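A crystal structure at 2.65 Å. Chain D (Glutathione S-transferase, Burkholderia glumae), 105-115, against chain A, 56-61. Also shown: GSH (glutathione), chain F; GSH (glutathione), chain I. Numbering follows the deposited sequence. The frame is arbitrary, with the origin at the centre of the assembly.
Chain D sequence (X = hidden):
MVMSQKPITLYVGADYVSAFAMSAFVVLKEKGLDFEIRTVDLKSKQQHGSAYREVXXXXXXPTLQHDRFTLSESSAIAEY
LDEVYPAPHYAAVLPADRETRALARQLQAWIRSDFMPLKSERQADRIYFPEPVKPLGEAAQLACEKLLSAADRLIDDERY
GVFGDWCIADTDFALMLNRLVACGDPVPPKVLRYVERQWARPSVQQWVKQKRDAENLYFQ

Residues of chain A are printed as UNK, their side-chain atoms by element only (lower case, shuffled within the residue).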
ATOM      1  N   ARG D 105       8.651  -0.218   1.007  1.00 36.62           N
ATOM      2  CA  ARG D 105       7.273  -0.579   0.677  1.00 35.94           C
ATOM      3  C   ARG D 105       6.424  -0.679   1.936  1.00 37.36           C
ATOM      4  O   ARG D 105       5.280  -0.203   1.976  1.00 37.57           O
ATOM      5  CB  ARG D 105       7.210  -1.884  -0.124  1.00 35.62           C
ATOM      6  CG  ARG D 105       7.537  -1.695  -1.594  1.00 32.69           C
ATOM      7  CD  ARG D 105       7.859  -3.007  -2.238  1.00 35.99           C
ATOM      8  NE  ARG D 105       8.122  -2.870  -3.670  1.00 37.47           N
ATOM      9  CZ  ARG D 105       8.723  -3.800  -4.402  1.00 44.88           C
ATOM     10  NH1 ARG D 105       9.143  -4.929  -3.826  1.00 35.74           N
ATOM     11  NH2 ARG D 105       8.925  -3.586  -5.699  1.00 35.99           N
ATOM     12  N   GLN D 106       6.983  -1.300   2.969  1.00 36.68           N
ATOM     13  CA  GLN D 106       6.286  -1.364   4.247  1.00 34.42           C
ATOM     14  C   GLN D 106       5.960   0.050   4.736  1.00 34.90           C
ATOM     15  O   GLN D 106       4.815   0.349   5.112  1.00 36.77           O
ATOM     16  CB  GLN D 106       7.128  -2.110   5.277  1.00 27.53           C
ATOM     17  CG  GLN D 106       6.823  -1.729   6.707  1.00 27.41           C
ATOM     18  CD  GLN D 106       7.619  -2.558   7.693  1.00 42.55           C
ATOM     19  OE1 GLN D 106       7.164  -3.610   8.143  1.00 47.97           O
ATOM     20  NE2 GLN D 106       8.819  -2.090   8.031  1.00 52.62           N
ATOM     21  N   LEU D 107       6.958   0.925   4.687  1.00 28.11           N
ATOM     22  CA  LEU D 107       6.802   2.293   5.187  1.00 30.11           C
ATOM     23  C   LEU D 107       5.728   3.062   4.422  1.00 33.07           C
ATOM     24  O   LEU D 107       4.884   3.719   5.036  1.00 32.62           O
ATOM     25  CB  LEU D 107       8.136   3.039   5.126  1.00 26.37           C
ATOM     26  CG  LEU D 107       8.219   4.418   5.751  1.00 29.17           C
ATOM     27  CD1 LEU D 107       7.664   4.389   7.147  1.00 31.45           C
ATOM     28  CD2 LEU D 107       9.675   4.859   5.788  1.00 40.55           C
ATOM     29  N   GLN D 108       5.768   2.982   3.089  1.00 32.15           N
ATOM     30  CA  GLN D 108       4.719   3.552   2.232  1.00 32.05           C
ATOM     31  C   GLN D 108       3.319   3.017   2.570  1.00 32.94           C
ATOM     32  O   GLN D 108       2.381   3.785   2.781  1.00 39.60           O
ATOM     33  CB  GLN D 108       5.031   3.292   0.747  1.00 30.46           C
ATOM     34  CG  GLN D 108       6.096   4.224   0.180  1.00 41.85           C
ATOM     35  CD  GLN D 108       5.996   4.410  -1.320  1.00 43.19           C
ATOM     36  OE1 GLN D 108       6.255   3.492  -2.081  1.00 48.59           O
ATOM     37  NE2 GLN D 108       5.623   5.612  -1.750  1.00 41.55           N
ATOM     38  N   ALA D 109       3.178   1.701   2.631  1.00 23.12           N
ATOM     39  CA  ALA D 109       1.875   1.118   2.904  1.00 27.05           C
ATOM     40  C   ALA D 109       1.412   1.380   4.342  1.00 29.02           C
ATOM     41  O   ALA D 109       0.200   1.527   4.605  1.00 26.73           O
ATOM     42  CB  ALA D 109       1.867  -0.376   2.583  1.00 19.97           C
ATOM     43  N   TRP D 110       2.359   1.444   5.276  1.00 29.84           N
ATOM     44  CA  TRP D 110       1.985   1.723   6.665  1.00 26.31           C
ATOM     45  C   TRP D 110       1.376   3.108   6.738  1.00 26.82           C
ATOM     46  O   TRP D 110       0.267   3.293   7.257  1.00 31.74           O
ATOM     47  CB  TRP D 110       3.188   1.633   7.583  1.00 32.41           C
ATOM     48  CG  TRP D 110       2.856   1.724   9.042  1.00 38.18           C
ATOM     49  CD1 TRP D 110       1.673   1.402   9.641  1.00 39.57           C
ATOM     50  CD2 TRP D 110       3.729   2.168  10.086  1.00 36.41           C
ATOM     51  NE1 TRP D 110       1.756   1.619  10.995  1.00 42.43           N
ATOM     52  CE2 TRP D 110       3.011   2.086  11.295  1.00 40.47           C
ATOM     53  CE3 TRP D 110       5.053   2.611  10.118  1.00 37.66           C
ATOM     54  CZ2 TRP D 110       3.571   2.440  12.522  1.00 44.57           C
ATOM     55  CZ3 TRP D 110       5.608   2.971  11.334  1.00 43.77           C
ATOM     56  CH2 TRP D 110       4.867   2.888  12.519  1.00 46.71           C
ATOM     57  N   ILE D 111       2.086   4.071   6.161  1.00 30.35           N
ATOM     58  CA  ILE D 111       1.711   5.479   6.241  1.00 33.60           C
ATOM     59  C   ILE D 111       0.337   5.698   5.632  1.00 34.79           C
ATOM     60  O   ILE D 111      -0.430   6.540   6.104  1.00 36.43           O
ATOM     61  CB  ILE D 111       2.745   6.360   5.506  1.00 27.48           C
ATOM     62  CG1 ILE D 111       4.043   6.435   6.296  1.00 27.23           C
ATOM     63  CG2 ILE D 111       2.224   7.753   5.298  1.00 25.37           C
ATOM     64  CD1 ILE D 111       5.179   7.064   5.508  1.00 25.90           C
ATOM     65  N   ARG D 112       0.033   4.916   4.596  1.00 31.67           N
ATOM     66  CA  ARG D 112      -1.201   5.073   3.815  1.00 30.71           C
ATOM     67  C   ARG D 112      -2.422   4.404   4.430  1.00 34.71           C
ATOM     68  O   ARG D 112      -3.552   4.675   4.015  1.00 33.79           O
ATOM     69  CB  ARG D 112      -0.993   4.549   2.385  1.00 24.90           C
ATOM     70  CG  ARG D 112      -0.317   5.576   1.489  1.00 26.31           C
ATOM     71  CD  ARG D 112       0.293   4.971   0.259  1.00 25.30           C
ATOM     72  NE  ARG D 112       0.939   5.981  -0.581  1.00 30.82           N
ATOM     73  CZ  ARG D 112       2.182   6.426  -0.397  1.00 40.18           C
ATOM     74  NH1 ARG D 112       2.916   5.969   0.619  1.00 40.37           N
ATOM     75  NH2 ARG D 112       2.686   7.345  -1.218  1.00 41.57           N
ATOM     76  N   SER D 113      -2.196   3.543   5.422  1.00 36.12           N
ATOM     77  CA  SER D 113      -3.273   2.721   5.968  1.00 36.48           C
ATOM     78  C   SER D 113      -3.254   2.650   7.497  1.00 41.88           C
ATOM     79  O   SER D 113      -3.866   1.755   8.083  1.00 40.65           O
ATOM     80  CB  SER D 113      -3.154   1.304   5.435  1.00 31.59           C
ATOM     81  OG  SER D 113      -2.060   0.646   6.066  1.00 31.07           O
ATOM     82  N   ASP D 114      -2.529   3.549   8.150  1.00 36.45           N
ATOM     83  CA  ASP D 114      -2.603   3.601   9.605  1.00 39.43           C
ATOM     84  C   ASP D 114      -2.654   5.057  10.060  1.00 39.64           C
ATOM     85  O   ASP D 114      -2.862   5.943   9.225  1.00 40.87           O
ATOM     86  CB  ASP D 114      -1.426   2.861  10.234  1.00 40.77           C
ATOM     87  CG  ASP D 114      -1.721   2.391  11.645  1.00 47.14           C
ATOM     88  OD1 ASP D 114      -2.749   2.828  12.212  1.00 49.46           O
ATOM     89  OD2 ASP D 114      -0.922   1.592  12.186  1.00 49.97           O
ATOM     90  N   PHE D 115      -2.485   5.301  11.363  1.00 40.91           N
ATOM     91  CA  PHE D 115      -2.471   6.663  11.926  1.00 43.79           C
ATOM     92  C   PHE D 115      -3.756   7.447  11.668  1.00 49.74           C
ATOM     93  O   PHE D 115      -3.746   8.673  11.627  1.00 62.28           O
ATOM     94  CB  PHE D 115      -1.273   7.460  11.394  1.00 35.49           C
ATOM     95  CG  PHE D 115       0.019   6.711  11.441  1.00 31.86           C
ATOM     96  CD1 PHE D 115       0.697   6.546  12.636  1.00 36.71           C
ATOM     97  CD2 PHE D 115       0.561   6.174  10.299  1.00 33.48           C
ATOM     98  CE1 PHE D 115       1.895   5.861  12.686  1.00 34.39           C
ATOM     99  CE2 PHE D 115       1.776   5.486  10.347  1.00 37.09           C
ATOM    100  CZ  PHE D 115       2.439   5.341  11.542  1.00 32.03           C
TER
ATOM    101  N   UNK A  56       7.997  -6.347  14.827  1.00 49.91           N
ATOM    102  CA  UNK A  56       7.143  -5.560  13.949  1.00 42.68           C
ATOM    103  C   UNK A  56       7.158  -4.075  14.224  1.00 45.85           C
ATOM    104  O   UNK A  56       6.678  -3.617  15.257  1.00 48.25           O
ATOM    105  c   UNK A  56       5.699  -6.041  14.035  1.00 37.03           C
ATOM    106  o   UNK A  56       4.875  -5.180  13.269  1.00 34.72           O
ATOM    107  N   UNK A  57       7.677  -3.320  13.268  1.00 50.42           N
ATOM    108  CA  UNK A  57       7.718  -1.865  13.358  1.00 49.83           C
ATOM    109  C   UNK A  57       6.318  -1.239  13.503  1.00 49.29           C
ATOM    110  O   UNK A  57       6.146  -0.268  14.224  1.00 50.93           O
ATOM    111  c   UNK A  57       8.855   0.653  10.615  1.00 46.02           C
ATOM    112  c   UNK A  57       8.427   0.219  12.017  1.00 48.41           C
ATOM    113  c   UNK A  57       8.424  -1.300  12.124  1.00 46.41           C
ATOM    114  c   UNK A  57       9.316   0.801  13.100  1.00 49.58           C
ATOM    115  N   UNK A  58       5.322  -1.805  12.831  1.00 46.20           N
ATOM    116  CA  UNK A  58       3.985  -1.212  12.794  1.00 44.97           C
ATOM    117  C   UNK A  58       3.054  -1.687  13.912  1.00 48.57           C
ATOM    118  O   UNK A  58       2.008  -1.077  14.156  1.00 50.08           O
ATOM    119  o   UNK A  58       3.018  -2.970  11.458  1.00 43.53           O
ATOM    120  c   UNK A  58       4.197  -1.215  10.324  1.00 37.35           C
ATOM    121  c   UNK A  58       3.298  -1.560  11.483  1.00 41.72           C
ATOM    122  N   UNK A  59       3.429  -2.782  14.568  1.00 48.48           N
ATOM    123  CA  UNK A  59       2.597  -3.425  15.588  1.00 44.20           C
ATOM    124  C   UNK A  59       1.233  -3.845  15.047  1.00 48.14           C
ATOM    125  O   UNK A  59       0.211  -3.711  15.721  1.00 55.09           O
ATOM    126  c   UNK A  59       3.818   0.677  19.920  1.00 57.16           C
ATOM    127  n   UNK A  59       4.517   1.797  20.034  1.00 56.21           N
ATOM    128  n   UNK A  59       4.147  -0.223  18.999  1.00 56.32           N
ATOM    129  n   UNK A  59       2.783   0.462  20.721  1.00 55.33           N
ATOM    130  c   UNK A  59       2.426  -2.538  16.812  1.00 43.22           C
ATOM    131  c   UNK A  59       3.738  -2.116  17.469  1.00 50.96           C
ATOM    132  c   UNK A  59       3.446  -1.480  18.809  1.00 50.69           C
ATOM    133  N   UNK A  60       1.225  -4.344  13.819  1.00 40.65           N
ATOM    134  CA  UNK A  60       0.040  -4.960  13.262  1.00 43.38           C
ATOM    135  C   UNK A  60       0.389  -6.325  12.657  1.00 49.53           C
ATOM    136  O   UNK A  60       1.544  -6.589  12.293  1.00 49.67           O
ATOM    137  c   UNK A  60      -1.925  -1.929  11.897  1.00 42.12           C
ATOM    138  c   UNK A  60      -1.984  -0.920   9.659  1.00 41.02           C
ATOM    139  n   UNK A  60      -3.148  -0.356   9.960  1.00 44.82           N
ATOM    140  c   UNK A  60      -0.929  -2.659  12.783  1.00 42.31           C
ATOM    141  n   UNK A  60      -1.380  -1.677  10.566  1.00 41.59           N
ATOM    142  c   UNK A  60      -0.590  -4.038  12.224  1.00 39.78           C
ATOM    143  n   UNK A  60      -1.427  -0.717   8.464  1.00 33.30           N
ATOM    144  N   UNK A  61      -0.602  -7.208  12.593  1.00 48.88           N
ATOM    145  CA  UNK A  61      -0.436  -8.472  11.895  1.00 43.58           C
ATOM    146  C   UNK A  61      -0.984  -8.255  10.492  1.00 42.13           C
ATOM    147  O   UNK A  61      -1.889  -7.441  10.305  1.00 40.20           O
ATOM    148  c   UNK A  61      -0.520  -9.992  13.919  1.00 39.23           C
ATOM    149  c   UNK A  61      -2.653  -9.233  12.835  1.00 52.43           C
ATOM    150  c   UNK A  61      -1.195  -9.618  12.600  1.00 44.69           C
TER
HETATM  151  N1  GSH F 301      -2.141  -2.450   5.469  1.00 31.99           N
HETATM  152  CA1 GSH F 301      -1.929  -3.451   6.492  1.00 31.18           C
HETATM  153  C1  GSH F 301      -1.512  -4.782   5.928  1.00 39.32           C
HETATM  154  O11 GSH F 301      -1.847  -5.147   4.763  1.00 38.65           O
HETATM  155  O12 GSH F 301      -0.793  -5.535   6.640  1.00 40.50           O
HETATM  156  CB1 GSH F 301      -3.097  -3.576   7.436  1.00 27.66           C
HETATM  157  CG1 GSH F 301      -2.703  -4.516   8.587  1.00 29.12           C
HETATM  158  CD1 GSH F 301      -3.803  -4.494   9.665  1.00 31.73           C
HETATM  159  OE1 GSH F 301      -4.693  -3.652   9.618  1.00 33.19           O
HETATM  160  N2  GSH F 301      -3.791  -5.488  10.741  1.00 35.46           N
HETATM  161  CA2 GSH F 301      -4.803  -5.516  11.773  1.00 42.25           C
HETATM  162  C2  GSH F 301      -4.187  -5.236  13.110  1.00 43.69           C
HETATM  163  O2  GSH F 301      -3.058  -5.605  13.373  1.00 40.05           O
HETATM  164  CB2 GSH F 301      -5.449  -6.869  11.850  1.00 40.23           C
HETATM  165  SG2 GSH F 301      -7.204  -6.673  11.667  1.00 79.79           S
HETATM  166  N3  GSH F 301      -4.931  -4.528  14.124  1.00 46.87           N
HETATM  167  CA3 GSH F 301      -4.276  -4.284  15.393  1.00 51.77           C
HETATM  168  C3  GSH F 301      -4.012  -2.808  15.482  1.00 58.66           C
HETATM  169  O31 GSH F 301      -3.961  -2.115  14.426  1.00 56.18           O
HETATM  170  O32 GSH F 301      -3.855  -2.264  16.614  1.00 66.40           O
HETATM  171  N1  GSH I 301      -3.526   5.797  -0.749  1.00 31.82           N
HETATM  172  CA1 GSH I 301      -3.892   6.773  -1.743  1.00 35.82           C
HETATM  173  C1  GSH I 301      -2.719   7.292  -2.510  1.00 40.21           C
HETATM  174  O11 GSH I 301      -1.551   7.286  -2.004  1.00 35.71           O
HETATM  175  O12 GSH I 301      -2.920   7.753  -3.670  1.00 45.53           O
HETATM  176  CB1 GSH I 301      -4.507   7.951  -1.059  1.00 38.83           C
HETATM  177  CG1 GSH I 301      -5.351   8.677  -2.098  1.00 37.97           C
HETATM  178  CD1 GSH I 301      -6.174   9.664  -1.283  1.00 45.36           C
HETATM  179  OE1 GSH I 301      -6.377   9.452  -0.086  1.00 42.34           O
HETATM  180  N2  GSH I 301      -6.674  10.856  -1.963  1.00 52.46           N
HETATM  181  CA2 GSH I 301      -7.447  11.857  -1.276  1.00 53.71           C
HETATM  182  C2  GSH I 301      -8.755  12.031  -1.990  1.00 49.52           C
HETATM  183  O2  GSH I 301      -8.823  11.914  -3.204  1.00 46.50           O
HETATM  184  CB2 GSH I 301      -6.705  13.164  -1.336  1.00 53.82           C
HETATM  185  SG2 GSH I 301      -7.461  14.395  -0.292  1.00 63.99           S
HETATM  186  N3  GSH I 301      -9.961  12.353  -1.253  1.00 50.60           N
HETATM  187  CA3 GSH I 301     -11.164  12.535  -2.041  1.00 59.31           C
HETATM  188  C3  GSH I 301     -12.091  11.377  -1.897  1.00 59.81           C
HETATM  189  O31 GSH I 301     -13.311  11.546  -2.180  1.00 58.73           O
HETATM  190  O32 GSH I 301     -11.635  10.266  -1.501  1.00 60.23           O
HETATM  191  O   HOH W   1       7.562  -4.683  10.978  1.00 46.08           O

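Position 56 of chain A carries one carbon followed by one oxygen, and no atom of it comes within contact distance of the chain D helix. A single hydroxyl on CB defines serine, Ser A56. Its OG accepts a weak hydrogen bond from the backbone N of position 59, 3.1 Å away.

Position 57 has four side-chain carbons, forked at the second, and its CB points toward chain D. The fork lies 4.0 Å from CZ3 of Trp D110, and one terminal carbon is 3.8 Å from NE2 of Gln D106. Four carbons branching at the second atom identify leucine, Leu A57. A water links its backbone to the helix: Leu A57 N donates to the water oxygen at 2.7 Å, and the water donates to Gln D106 OE1 at 3.1 Å.

At position 58, CB bears one oxygen and one carbon. The carbon sits over the face of the Trp D110 indole, 3.4 Å from CD2. A beta-branched side chain with one hydroxyl and one methyl is threonine, Thr A58. The methyl CG2 lies only 11° off the normal of the five-membered ring, a CH-pi contact, while OG1 accepts a hydrogen bond from the backbone N of position 60 at 3.3 Å.

Position 59 extends through three carbons and a nitrogen to a carbon carrying two more nitrogens: an arginine, Arg A59. It makes no contact with the chain D stretch.

Position 60 has the same composition, but its CB points toward chain D and its terminal nitrogens reach Ser D113. It is Arg A60. Arg A60 NH1 donates to Ser D113 OG at 2.8 Å and Arg A60 NH2 to Ser D113 O at 2.9 Å. Asp D114 CG and CB1 of the chain F glutathione cover opposite faces of the guanidinium.

Position 61 has three carbons, two of them branching from CB, and is Val A61. Its side chain is out of reach of the chain D stretch; Val A61 N donates to O2 of the chain F glutathione at 3.0 Å, and Val A61 O accepts from N2 of the same ligand at 2.8 Å.

The contact thus joins an apolar patch around Trp D110 to a polar anchor at Arg A60. Asp D114 serves both parts: its OD2 accepts from Trp D110 NE1 at 2.9 Å and forms a long salt bridge, 3.7 Å, with Arg A60 NE. Because OD2 lies well out of the guanidinium plane, that attraction is one of charge alone. N1 of the chain F glutathione also donates to Ser D113 OG at 3.2 Å, so the ligand in this glutathione S-transferase bridges both chains.

Chain A, residues 56-61: SLTRRV
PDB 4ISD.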